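PDB 4FDF: molybdenum cofactor biosynthesis protein C 2 from Mycobacterium tuberculosis, which probably converts (8S)-3',8-cyclo-7,8-dihydroguanosine 5'-triphosphate into cyclic pyranopterin monophosphate during molybdenum cofactor biosynthesis. Local coordinates for residues Leu135-Met138 / Ile139-Val142. Numbering follows the deposited sequence.
Sequences LYDM and IKAV
Where helix 121-139 of the ferredoxin-like fold runs out, I139 N bonds to Y136 O (3.2 Å) and weakly to L135 O (3.1 Å), and Y136 O also takes a weak bond from K140 N (2.8 Å). The i+3 bond, I139 N standing above the Y136 carbonyl plane (72° out of it), marks the C-terminal turn, after which the chain leaves toward strand 147-156.

The K140 side chain meets two others, the Y136 ring and the D137 carboxylate. Its CB lies over one face of the ring, 3.8 Å from the centroid and displaced toward the rim, a CH-pi contact suited to the aliphatic base of a lysine. The chain crosses the tyrosine at about a right angle and runs beside D137, extended until chi4 (-69°) turns NZ in to D137 OD1, a 2.8 Å salt bridge entering from above the carboxylate plane. D137 OD2 forms a salt bridge with K62, so each oxygen engages a lysine, which would be expected to keep the acid ionised.

Tyrosine suits position 136 by offering a hydroxyl too, bonded to P144 O in the loop before strand 147-156. Compact, beta-branched I139 fills the buried helix end against A146 and V51 of helix 49-57. Long, flexible L135 and M138 (bent at chi2 and chi3) lie against small A65 of helix 65-83; L135 also reaches strand 105-116, and L125 of a second subunit packs on Y136.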
loop_
_atom_site.group_PDB
_atom_site.type_symbol
_atom_site.label_atom_id
_atom_site.label_comp_id
_atom_site.label_asym_id
_atom_site.label_seq_id
_atom_site.Cartn_x
_atom_site.Cartn_y
_atom_site.Cartn_z
ATOM N N LEU B 135 5.565 -13.151 14.882
ATOM C CA LEU B 135 6.039 -14.237 15.723
ATOM C C LEU B 135 4.973 -15.318 15.817
ATOM O O LEU B 135 5.254 -16.494 15.583
ATOM C CB LEU B 135 6.410 -13.758 17.125
ATOM C CG LEU B 135 7.721 -12.996 17.263
ATOM C CD1 LEU B 135 7.939 -12.709 18.734
ATOM C CD2 LEU B 135 8.921 -13.759 16.656
ATOM N N TYR B 136 3.748 -14.913 16.150
ATOM C CA TYR B 136 2.650 -15.853 16.262
ATOM C C TYR B 136 2.436 -16.642 14.963
ATOM O O TYR B 136 2.180 -17.844 15.001
ATOM C CB TYR B 136 1.359 -15.152 16.694
ATOM C CG TYR B 136 0.212 -16.125 16.848
ATOM C CD1 TYR B 136 -0.758 -16.250 15.857
ATOM C CD2 TYR B 136 0.121 -16.947 17.964
ATOM C CE1 TYR B 136 -1.808 -17.158 15.985
ATOM C CE2 TYR B 136 -0.924 -17.864 18.104
ATOM C CZ TYR B 136 -1.888 -17.962 17.105
ATOM O OH TYR B 136 -2.915 -18.871 17.226
ATOM N N ASP B 137 2.538 -15.974 13.816
ATOM C CA ASP B 137 2.419 -16.682 12.552
ATOM C C ASP B 137 3.488 -17.779 12.415
ATOM O O ASP B 137 3.235 -18.822 11.830
ATOM C CB ASP B 137 2.503 -15.723 11.363
ATOM C CG ASP B 137 2.227 -16.425 10.037
ATOM O OD1 ASP B 137 1.122 -16.986 9.882
ATOM O OD2 ASP B 137 3.127 -16.456 9.170
ATOM N N MET B 138 4.677 -17.529 12.955
ATOM C CA MET B 138 5.780 -18.461 12.833
ATOM C C MET B 138 5.646 -19.644 13.793
ATOM O O MET B 138 6.219 -20.708 13.547
ATOM C CB MET B 138 7.123 -17.750 13.067
ATOM C CG MET B 138 7.398 -16.555 12.161
ATOM S SD MET B 138 7.852 -16.949 10.460
ATOM C CE MET B 138 6.264 -17.349 9.797
ATOM N N ILE B 139 4.906 -19.455 14.883
ATOM C CA ILE B 139 4.868 -20.460 15.947
ATOM C C ILE B 139 3.506 -21.132 16.138
ATOM O O ILE B 139 3.406 -22.106 16.882
ATOM C CB ILE B 139 5.423 -19.910 17.316
ATOM C CG1 ILE B 139 4.437 -18.951 17.994
ATOM C CG2 ILE B 139 6.787 -19.247 17.140
ATOM C CD1 ILE B 139 3.633 -19.594 19.097
ATOM N N LYS B 140 2.471 -20.625 15.470
ATOM C CA LYS B 140 1.097 -21.084 15.737
ATOM C C LYS B 140 0.846 -22.577 15.465
ATOM O O LYS B 140 -0.122 -23.139 15.969
ATOM C CB LYS B 140 0.054 -20.214 15.019
ATOM C CG LYS B 140 0.100 -20.249 13.484
ATOM C CD LYS B 140 -1.001 -19.382 12.914
ATOM C CE LYS B 140 -1.277 -19.713 11.467
ATOM N NZ LYS B 140 -0.172 -19.321 10.582
ATOM N N ALA B 141 1.712 -23.204 14.678
ATOM C CA ALA B 141 1.588 -24.631 14.368
ATOM C C ALA B 141 2.102 -25.528 15.507
ATOM O O ALA B 141 1.657 -26.668 15.651
ATOM C CB ALA B 141 2.295 -24.962 13.052
ATOM N N VAL B 142 3.040 -25.004 16.300
ATOM C CA VAL B 142 3.554 -25.684 17.492
ATOM C C VAL B 142 2.754 -25.299 18.740
ATOM O O VAL B 142 2.483 -26.144 19.593
ATOM C CB VAL B 142 5.059 -25.375 17.727
ATOM C CG1 VAL B 142 5.604 -26.160 18.913
ATOM C CG2 VAL B 142 5.877 -25.664 16.479
#